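Local atomic coordinates of manganese-binding protein (Chlamydia trachomatis, PDB entry 6NSI), a protein that binds iron(II), manganese(II) and nickel(II), preferring iron(II), and delivers them to the permease of an ABC transporter for import into the cytoplasm. Residues D91-E96 against G188-R193; D147-R152 against N273-T278; Y173-Y178 against S192-P197. All coordinates share one frame; numbering follows the deposited sequence.

How the contacts relate
Contact 2 buries the largest area, with Arg-275 at its exposed side: two nearly parallel helices meet through a tryptophan, a valine and an alanine. Contact 3 is also buried, but smaller. It sets a helix against the strand start through one threonine. Contact 1 is partly exposed and mixes a leucine-tryptophan core with a surface arginine. Contacts 1 and 3 share Ser-192 and Arg-193, and their centres lie about 8 Å apart. Helix 172-178 ties all three together. Tyr-173 and Arg-176 hydrogen-bond to backbone atoms of 91-96. Tyr-178 hydrogen-bonds to Asp-147 of contact 2, and Arg-177 forms a salt bridge with it. Contacts 1 and 3 lie nearer the iron site; contact 2 is remote from it.

Contact 1. Residues D91-E96 against G188-R193; sequences DLLSEE and GEWRSR
The carbonyl O of Trp-190, whose indole meets Leu-93, accepts the backbone N of Arg-193 at 2.8 Å within the 3-10 segment 189-193. CG of Trp-190 sits between the backbone N and the carbonyl carbon (chi1 69°), and the indole extends to Leu-93. Leucine and indole approach from opposite directions. Both leucine methyls meet the CZ2-CH2 side of the six-membered ring. CD2 of Leu-93 lies 3.6 Å from CZ2 of Trp-190, and CD1 of Leu-93 lies 3.7 Å from CH2 of Trp-190. CG of Arg-191 stands above one face of the indole, toward the rim. Farther out, CZ2 of Trp-190 lies over the centre of one guanidinium face of Arg-191. NH2 of Arg-191 comes 3.8 Å from CD2 of Leu-93. It is also 3.4 Å from the carbonyl O of Ser-94. Leu-93 and Trp-190 are buried, while Arg-191 lies at the exposed side. The side chain of Leu-93 is about 8 Å from that of His-102, an iron ligand. Strand 94-95 pairs antiparallel with 98-99, and the 3-10 segment follows helix 182-187. Helix 172-178 joins the two sides: Tyr-173 OH bonds to Leu-93 N, and the Arg-176 side chain packs on both Leu-93 and Trp-190.

Contact 2. Residues D147-R152 against N273-T278; sequences DRWAAR and NVRTIT
The indole of Trp-149 and the side chain of Val-274 come at each other from opposite directions. CG1 of Val-274 meets the far end of the six-membered ring, 3.7 Å from both CZ3 and CH2 of Trp-149. The ring reaches across because CG of Trp-149 is anti to its own N (chi1 167°). The second valine branch turns to the neighbouring residue: CG2 of Val-274 is 3.9 Å from CB of Ala-150. Arg-275 crosses the tryptophan at about a right angle. Its chain bends at chi3 and lays one guanidinium face over CZ2 of Trp-149, 4.0 Å from CZ of Arg-275. The two planes are 42° apart, too tilted for a parallel stack. The polar edge of the indole is satisfied elsewhere, as NE1 of Trp-149 bonds to the carbonyl O of Leu-286. One turn further along the valine's helix, Thr-278 OG1 donates to the carbonyl O of Val-274 at 2.7 Å. That oxygen also takes the helical bond from Thr-278 N, and the two donors reach it from opposite faces of its plane. The segments run almost parallel, at 9°, with axes 10.4 Å apart. Helix 129-154, probably the long helix that links the two lobes in this solute-binding protein family, here packs beside helix 266-280. Helix 172-178 completes the cluster, with Tyr-178 on Ala-150 and Phe-174 on Val-274.

Contact 3. Residues Y173-Y178 against S192-P197; sequences YFTRRY and SRCISP
Helix 173-178 approaches the start of strand 194-195 most closely at Thr-175 and Cys-194, whose CA atoms are 6.6 Å apart. Thr-175 carries the whole helix side of the contact. Its two branches take different partners. The methyl CG2 of Thr-175 is 3.6 Å from CB of Arg-193, while OG1 of Thr-175 is 3.4 Å from CB of Cys-194. With chi1 at -64°, OG1 lies beside the helix backbone N, and the hydroxyl bonds back to the carbonyl O of Phe-171. This ties up the polar branch within the helix, so the meeting with Cys-194 is van der Waals packing. The thiol of Cys-194 lies alongside the threonine, with SG 3.8 Å from OG1 of Thr-175. Arg-193 meets the threonine methyl with its CB and backbone. Its chain bends at chi2 and chi3 and leads off to the carbonyl O of Arg-162 and a salt bridge with Glu-184. Strand 194-195 pairs parallel with strand 164-165 through backbone bonds to Leu-164 and Thr-166. Helices 172-178 and 182-187 come between these strands in the chain. The arrangement is that of a beta-alpha-beta crossover, in which Thr-175 packs the first connecting helix against the second strand.

Contact 1. Residues D91-E96 against G188-R193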
loop_
_atom_site.group_PDB
_atom_site.type_symbol
_atom_site.label_atom_id
_atom_site.label_comp_id
_atom_site.label_asym_id
_atom_site.label_seq_id
_atom_site.Cartn_x
_atom_site.Cartn_y
_atom_site.Cartn_z
ATOM N N ASP A 91 14.155 -3.217 1.969
ATOM C CA ASP A 91 14.235 -4.604 2.397
ATOM C C ASP A 91 12.850 -5.220 2.250
ATOM O O ASP A 91 11.906 -4.783 2.914
ATOM C CB ASP A 91 14.729 -4.704 3.841
ATOM C CG ASP A 91 16.170 -4.211 4.008
ATOM O OD1 ASP A 91 16.962 -4.313 3.039
ATOM O OD2 ASP A 91 16.504 -3.720 5.109
ATOM N N LEU A 92 12.736 -6.210 1.369
ATOM C CA LEU A 92 11.478 -6.913 1.147
ATOM C C LEU A 92 10.981 -7.583 2.421
ATOM O O LEU A 92 11.743 -8.244 3.127
ATOM C CB LEU A 92 11.668 -7.970 0.058
ATOM C CG LEU A 92 10.449 -8.715 -0.474
ATOM C CD1 LEU A 92 9.453 -7.726 -1.031
ATOM C CD2 LEU A 92 10.875 -9.704 -1.558
ATOM N N LEU A 93 9.696 -7.425 2.709
ATOM C CA LEU A 93 9.061 -8.214 3.752
ATOM C C LEU A 93 8.343 -9.392 3.117
ATOM O O LEU A 93 8.008 -9.378 1.930
ATOM C CB LEU A 93 8.084 -7.370 4.573
ATOM C CG LEU A 93 8.755 -6.188 5.275
ATOM C CD1 LEU A 93 7.731 -5.272 5.937
ATOM C CD2 LEU A 93 9.789 -6.688 6.275
ATOM N N SER A 94 8.110 -10.425 3.921
ATOM C CA SER A 94 7.416 -11.619 3.447
ATOM C C SER A 94 6.525 -12.169 4.555
ATOM O O SER A 94 6.516 -11.672 5.685
ATOM C CB SER A 94 8.408 -12.688 2.965
ATOM O OG SER A 94 9.584 -12.670 3.746
ATOM N N GLU A 95 5.756 -13.201 4.215
ATOM C CA GLU A 95 4.884 -13.872 5.172
ATOM C C GLU A 95 4.732 -15.301 4.685
ATOM O O GLU A 95 4.276 -15.515 3.556
ATOM C CB GLU A 95 3.516 -13.179 5.279
ATOM C CG GLU A 95 2.649 -13.585 6.479
ATOM C CD GLU A 95 1.158 -13.213 6.297
ATOM O OE1 GLU A 95 0.555 -13.623 5.269
ATOM O OE2 GLU A 95 0.593 -12.505 7.173
ATOM N N GLU A 96 5.151 -16.260 5.514
ATOM C CA GLU A 96 5.083 -17.682 5.197
ATOM C C GLU A 96 5.510 -17.982 3.763
ATOM O O GLU A 96 4.874 -18.790 3.080
ATOM C CB GLU A 96 3.668 -18.217 5.447
ATOM C CG GLU A 96 3.238 -18.205 6.920
ATOM C CD GLU A 96 4.043 -19.167 7.780
ATOM O OE1 GLU A 96 4.648 -20.113 7.222
ATOM O OE2 GLU A 96 4.078 -18.973 9.017
ATOM N N GLY A 188 14.020 -6.898 14.392
ATOM C CA GLY A 188 12.835 -7.543 13.878
ATOM C C GLY A 188 11.675 -7.601 14.853
ATOM O O GLY A 188 10.594 -8.098 14.484
ATOM N N GLU A 189 11.849 -7.100 16.080
ATOM C CA GLU A 189 10.723 -7.075 17.006
ATOM C C GLU A 189 9.693 -6.006 16.657
ATOM O O GLU A 189 8.701 -5.880 17.378
ATOM C CB GLU A 189 11.228 -6.898 18.439
ATOM C CG GLU A 189 11.591 -8.240 19.078
ATOM C CD GLU A 189 12.549 -8.117 20.247
ATOM O OE1 GLU A 189 12.735 -6.988 20.771
ATOM O OE2 GLU A 189 13.123 -9.163 20.633
ATOM N N TRP A 190 9.920 -5.236 15.588
ATOM C CA TRP A 190 8.882 -4.365 15.057
ATOM C C TRP A 190 7.624 -5.152 14.712
ATOM O O TRP A 190 6.515 -4.619 14.811
ATOM C CB TRP A 190 9.404 -3.631 13.817
ATOM C CG TRP A 190 9.619 -4.510 12.615
ATOM C CD1 TRP A 190 10.797 -5.074 12.214
ATOM C CD2 TRP A 190 8.626 -4.931 11.654
ATOM N NE1 TRP A 190 10.605 -5.810 11.063
ATOM C CE2 TRP A 190 9.283 -5.738 10.701
ATOM C CE3 TRP A 190 7.251 -4.697 11.507
ATOM C CZ2 TRP A 190 8.610 -6.322 9.620
ATOM C CZ3 TRP A 190 6.583 -5.284 10.427
ATOM C CH2 TRP A 190 7.264 -6.087 9.504
ATOM N N ARG A 191 7.780 -6.419 14.315
ATOM C CA ARG A 191 6.645 -7.251 13.924
ATOM C C ARG A 191 5.643 -7.435 15.056
ATOM O O ARG A 191 4.466 -7.687 14.791
ATOM C CB ARG A 191 7.146 -8.609 13.428
ATOM C CG ARG A 191 7.756 -8.579 12.043
ATOM C CD ARG A 191 7.604 -9.934 11.386
ATOM N NE ARG A 191 7.556 -9.879 9.928
ATOM C CZ ARG A 191 8.627 -9.999 9.143
ATOM N NH1 ARG A 191 9.834 -10.157 9.683
ATOM N NH2 ARG A 191 8.493 -9.951 7.817
ATOM N N SER A 192 6.068 -7.285 16.313
ATOM C CA SER A 192 5.098 -7.310 17.408
ATOM C C SER A 192 4.064 -6.188 17.298
ATOM O O SER A 192 2.996 -6.268 17.928
ATOM C CB SER A 192 5.829 -7.211 18.750
ATOM O OG SER A 192 6.148 -5.851 19.015
ATOM N N ARG A 193 4.333 -5.155 16.497
ATOM C CA ARG A 193 3.495 -3.958 16.473
ATOM C C ARG A 193 2.325 -3.996 15.485
ATOM O O ARG A 193 1.550 -3.030 15.436
ATOM C CB ARG A 193 4.373 -2.734 16.191
ATOM C CG ARG A 193 5.635 -2.712 17.067
ATOM C CD ARG A 193 6.070 -1.295 17.367
ATOM N NE ARG A 193 5.254 -0.884 18.484
ATOM C CZ ARG A 193 5.706 -0.685 19.708
ATOM N NH1 ARG A 193 6.989 -0.806 19.962
ATOM N NH2 ARG A 193 4.849 -0.364 20.665
#

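Contact 2. Residues D147-R152 against N273-T278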
loop_
_atom_site.group_PDB
_atom_site.type_symbol
_atom_site.label_atom_id
_atom_site.label_comp_id
_atom_site.label_asym_id
_atom_site.label_seq_id
_atom_site.Cartn_x
_atom_site.Cartn_y
_atom_site.Cartn_z
ATOM N N ASP A 147 6.178 12.349 3.862
ATOM C CA ASP A 147 6.796 11.321 4.698
ATOM C C ASP A 147 7.227 11.881 6.053
ATOM O O ASP A 147 6.997 11.252 7.094
ATOM C CB ASP A 147 7.980 10.699 3.949
ATOM C CG ASP A 147 8.701 9.655 4.766
ATOM O OD1 ASP A 147 8.094 8.596 5.065
ATOM O OD2 ASP A 147 9.867 9.902 5.132
ATOM N N ARG A 148 7.865 13.058 6.058
ATOM C CA ARG A 148 8.226 13.706 7.315
ATOM C C ARG A 148 6.990 13.983 8.158
ATOM O O ARG A 148 6.996 13.756 9.376
ATOM C CB ARG A 148 8.976 15.022 7.045
ATOM C CG ARG A 148 10.442 14.868 6.661
ATOM C CD ARG A 148 11.203 16.211 6.705
ATOM N NE ARG A 148 10.624 17.222 5.820
ATOM C CZ ARG A 148 10.853 17.306 4.507
ATOM N NH1 ARG A 148 11.650 16.430 3.902
ATOM N NH2 ARG A 148 10.271 18.266 3.792
ATOM N N TRP A 149 5.932 14.511 7.528
ATOM C CA TRP A 149 4.686 14.785 8.236
ATOM C C TRP A 149 4.113 13.521 8.870
ATOM O O TRP A 149 3.653 13.545 10.019
ATOM C CB TRP A 149 3.663 15.403 7.280
ATOM C CG TRP A 149 2.270 15.431 7.857
ATOM C CD1 TRP A 149 1.770 16.328 8.763
ATOM C CD2 TRP A 149 1.208 14.505 7.584
ATOM N NE1 TRP A 149 0.460 16.030 9.054
ATOM C CE2 TRP A 149 0.091 14.913 8.349
ATOM C CE3 TRP A 149 1.093 13.377 6.760
ATOM C CZ2 TRP A 149 -1.134 14.224 8.324
ATOM C CZ3 TRP A 149 -0.122 12.697 6.721
ATOM C CH2 TRP A 149 -1.223 13.125 7.503
ATOM N N ALA A 150 4.121 12.409 8.130
ATOM C CA ALA A 150 3.593 11.150 8.662
ATOM C C ALA A 150 4.415 10.677 9.854
ATOM O O ALA A 150 3.867 10.338 10.912
ATOM C CB ALA A 150 3.572 10.082 7.563
ATOM N N ALA A 151 5.746 10.669 9.701
ATOM C CA ALA A 151 6.610 10.189 10.770
ATOM C C ALA A 151 6.430 11.030 12.024
ATOM O O ALA A 151 6.350 10.496 13.133
ATOM C CB ALA A 151 8.064 10.200 10.305
ATOM N N ARG A 152 6.321 12.351 11.858
ATOM C CA ARG A 152 6.139 13.230 13.006
ATOM C C ARG A 152 4.781 13.011 13.662
ATOM O O ARG A 152 4.689 12.924 14.895
ATOM C CB ARG A 152 6.313 14.693 12.582
ATOM C CG ARG A 152 7.778 15.134 12.427
ATOM C CD ARG A 152 7.941 16.286 11.419
ATOM N NE ARG A 152 6.674 16.995 11.198
ATOM C CZ ARG A 152 6.285 17.537 10.039
ATOM N NH1 ARG A 152 7.057 17.465 8.956
ATOM N NH2 ARG A 152 5.103 18.150 9.960
ATOM N N ASN A 273 -5.214 7.819 6.023
ATOM C CA ASN A 273 -4.772 6.675 6.815
ATOM C C ASN A 273 -3.943 7.131 8.007
ATOM O O ASN A 273 -4.114 6.627 9.122
ATOM C CB ASN A 273 -3.960 5.715 5.948
ATOM C CG ASN A 273 -4.836 4.804 5.092
ATOM O OD1 ASN A 273 -6.047 4.680 5.311
ATOM N ND2 ASN A 273 -4.220 4.152 4.124
ATOM N N VAL A 274 -3.031 8.083 7.784
ATOM C CA VAL A 274 -2.172 8.545 8.871
ATOM C C VAL A 274 -2.992 9.284 9.921
ATOM O O VAL A 274 -2.805 9.079 11.125
ATOM C CB VAL A 274 -1.028 9.416 8.311
ATOM C CG1 VAL A 274 -0.293 10.139 9.447
ATOM C CG2 VAL A 274 -0.055 8.544 7.508
ATOM N N ARG A 275 -3.910 10.154 9.484
ATOM C CA ARG A 275 -4.784 10.860 10.418
ATOM C C ARG A 275 -5.602 9.876 11.246
ATOM O O ARG A 275 -5.662 9.982 12.473
ATOM C CB ARG A 275 -5.718 11.803 9.655
ATOM C CG ARG A 275 -5.066 13.097 9.193
ATOM C CD ARG A 275 -6.028 13.980 8.364
ATOM N NE ARG A 275 -5.320 14.625 7.258
ATOM C CZ ARG A 275 -4.712 15.808 7.350
ATOM N NH1 ARG A 275 -4.742 16.483 8.500
ATOM N NH2 ARG A 275 -4.074 16.324 6.296
ATOM N N THR A 276 -6.246 8.916 10.572
ATOM C CA THR A 276 -7.058 7.915 11.253
ATOM C C THR A 276 -6.238 7.131 12.279
ATOM O O THR A 276 -6.622 7.026 13.448
ATOM C CB THR A 276 -7.692 6.989 10.210
ATOM O OG1 THR A 276 -8.499 7.787 9.331
ATOM C CG2 THR A 276 -8.587 5.898 10.875
ATOM N N ILE A 277 -5.084 6.604 11.872
ATOM C CA ILE A 277 -4.301 5.796 12.805
ATOM C C ILE A 277 -3.780 6.653 13.958
ATOM O O ILE A 277 -3.847 6.249 15.127
ATOM C CB ILE A 277 -3.172 5.079 12.041
ATOM C CG1 ILE A 277 -3.801 4.034 11.103
ATOM C CG2 ILE A 277 -2.118 4.451 13.013
ATOM C CD1 ILE A 277 -2.811 3.286 10.278
ATOM N N THR A 278 -3.282 7.857 13.661
ATOM C CA THR A 278 -2.751 8.722 14.719
ATOM C C THR A 278 -3.831 9.072 15.740
ATOM O O THR A 278 -3.621 8.942 16.954
ATOM C CB THR A 278 -2.147 10.001 14.116
ATOM O OG1 THR A 278 -1.130 9.654 13.171
ATOM C CG2 THR A 278 -1.506 10.882 15.201
#

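Contact 3. Residues Y173-Y178 against S192-P197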
loop_
_atom_site.group_PDB
_atom_site.type_symbol
_atom_site.label_atom_id
_atom_site.label_comp_id
_atom_site.label_asym_id
_atom_site.label_seq_id
_atom_site.Cartn_x
_atom_site.Cartn_y
_atom_site.Cartn_z
ATOM N N TYR A 173 4.857 -2.674 6.108
ATOM C CA TYR A 173 5.872 -1.660 5.805
ATOM C C TYR A 173 5.619 -0.375 6.585
ATOM O O TYR A 173 6.548 0.224 7.143
ATOM C CB TYR A 173 5.906 -1.373 4.303
ATOM C CG TYR A 173 6.393 -2.551 3.499
ATOM C CD1 TYR A 173 5.490 -3.423 2.896
ATOM C CD2 TYR A 173 7.748 -2.794 3.345
ATOM C CE1 TYR A 173 5.928 -4.502 2.153
ATOM C CE2 TYR A 173 8.200 -3.873 2.618
ATOM C CZ TYR A 173 7.292 -4.724 2.017
ATOM O OH TYR A 173 7.741 -5.802 1.284
ATOM N N PHE A 174 4.364 0.080 6.584
ATOM C CA PHE A 174 3.931 1.219 7.382
ATOM C C PHE A 174 4.374 1.073 8.835
ATOM O O PHE A 174 4.931 2.004 9.437
ATOM C CB PHE A 174 2.394 1.302 7.265
ATOM C CG PHE A 174 1.761 2.449 7.999
ATOM C CD1 PHE A 174 1.420 2.335 9.353
ATOM C CD2 PHE A 174 1.448 3.619 7.323
ATOM C CE1 PHE A 174 0.824 3.380 10.016
ATOM C CE2 PHE A 174 0.849 4.678 7.977
ATOM C CZ PHE A 174 0.523 4.556 9.327
ATOM N N THR A 175 4.107 -0.096 9.418
ATOM C CA THR A 175 4.378 -0.331 10.831
ATOM C C THR A 175 5.876 -0.318 11.117
ATOM O O THR A 175 6.324 0.241 12.125
ATOM C CB THR A 175 3.783 -1.681 11.234
ATOM O OG1 THR A 175 2.343 -1.651 11.093
ATOM C CG2 THR A 175 4.194 -2.040 12.665
ATOM N N ARG A 176 6.653 -0.975 10.256
ATOM C CA ARG A 176 8.104 -1.023 10.416
ATOM C C ARG A 176 8.721 0.376 10.327
ATOM O O ARG A 176 9.622 0.718 11.105
ATOM C CB ARG A 176 8.696 -1.962 9.353
ATOM C CG ARG A 176 10.173 -2.366 9.575
ATOM C CD ARG A 176 10.730 -3.195 8.389
ATOM N NE ARG A 176 10.676 -2.458 7.122
ATOM C CZ ARG A 176 11.157 -2.898 5.949
ATOM N NH1 ARG A 176 11.735 -4.100 5.860
ATOM N NH2 ARG A 176 11.066 -2.134 4.853
ATOM N N ARG A 177 8.239 1.207 9.394
ATOM C CA ARG A 177 8.788 2.552 9.243
ATOM C C ARG A 177 8.323 3.495 10.348
ATOM O O ARG A 177 9.146 4.161 10.982
ATOM C CB ARG A 177 8.421 3.152 7.880
ATOM C CG ARG A 177 8.939 4.619 7.769
ATOM C CD ARG A 177 9.151 5.074 6.345
ATOM N NE ARG A 177 9.835 6.368 6.226
ATOM C CZ ARG A 177 11.161 6.515 6.129
ATOM N NH1 ARG A 177 11.964 5.452 6.165
ATOM N NH2 ARG A 177 11.703 7.727 5.991
ATOM N N TYR A 178 7.008 3.586 10.576
ATOM C CA TYR A 178 6.434 4.701 11.327
ATOM C C TYR A 178 6.075 4.375 12.762
ATOM O O TYR A 178 5.884 5.302 13.556
ATOM C CB TYR A 178 5.148 5.208 10.662
ATOM C CG TYR A 178 5.352 5.739 9.270
ATOM C CD1 TYR A 178 6.169 6.845 9.039
ATOM C CD2 TYR A 178 4.736 5.124 8.186
ATOM C CE1 TYR A 178 6.363 7.329 7.755
ATOM C CE2 TYR A 178 4.912 5.595 6.907
ATOM C CZ TYR A 178 5.722 6.704 6.690
ATOM O OH TYR A 178 5.894 7.160 5.395
ATOM N N SER A 192 6.068 -7.285 16.313
ATOM C CA SER A 192 5.098 -7.310 17.408
ATOM C C SER A 192 4.064 -6.188 17.298
ATOM O O SER A 192 2.996 -6.268 17.928
ATOM C CB SER A 192 5.829 -7.211 18.750
ATOM O OG SER A 192 6.148 -5.851 19.015
ATOM N N ARG A 193 4.333 -5.155 16.497
ATOM C CA ARG A 193 3.495 -3.958 16.473
ATOM C C ARG A 193 2.325 -3.996 15.485
ATOM O O ARG A 193 1.550 -3.030 15.436
ATOM C CB ARG A 193 4.373 -2.734 16.191
ATOM C CG ARG A 193 5.635 -2.712 17.067
ATOM C CD ARG A 193 6.070 -1.295 17.367
ATOM N NE ARG A 193 5.254 -0.884 18.484
ATOM C CZ ARG A 193 5.706 -0.685 19.708
ATOM N NH1 ARG A 193 6.989 -0.806 19.962
ATOM N NH2 ARG A 193 4.849 -0.364 20.665
ATOM N N CYS A 194 2.146 -5.059 14.703
ATOM C CA CYS A 194 0.958 -5.138 13.858
ATOM C C CYS A 194 0.470 -6.584 13.788
ATOM O O CYS A 194 1.258 -7.532 13.892
ATOM C CB CYS A 194 1.230 -4.580 12.438
ATOM S SG CYS A 194 2.575 -5.412 11.495
ATOM N N ILE A 195 -0.840 -6.749 13.605
ATOM C CA ILE A 195 -1.443 -8.082 13.470
ATOM C C ILE A 195 -2.755 -7.941 12.707
ATOM O O ILE A 195 -3.364 -6.867 12.669
ATOM C CB ILE A 195 -1.678 -8.765 14.847
ATOM C CG1 ILE A 195 -1.797 -10.291 14.673
ATOM C CG2 ILE A 195 -2.941 -8.223 15.502
ATOM C CD1 ILE A 195 -1.787 -11.065 15.971
ATOM N N SER A 196 -3.201 -9.041 12.095
ATOM C CA SER A 196 -4.444 -9.058 11.340
ATOM C C SER A 196 -4.889 -10.502 11.223
ATOM O O SER A 196 -4.039 -11.404 11.169
ATOM C CB SER A 196 -4.274 -8.420 9.944
ATOM O OG SER A 196 -3.298 -9.088 9.169
ATOM N N PRO A 197 -6.195 -10.771 11.232
ATOM C CA PRO A 197 -6.653 -12.171 11.121
ATOM C C PRO A 197 -6.428 -12.746 9.734
ATOM O O PRO A 197 -6.218 -13.954 9.589
ATOM C CB PRO A 197 -8.141 -12.086 11.478
ATOM C CG PRO A 197 -8.552 -10.691 11.123
ATOM C CD PRO A 197 -7.306 -9.803 11.304
#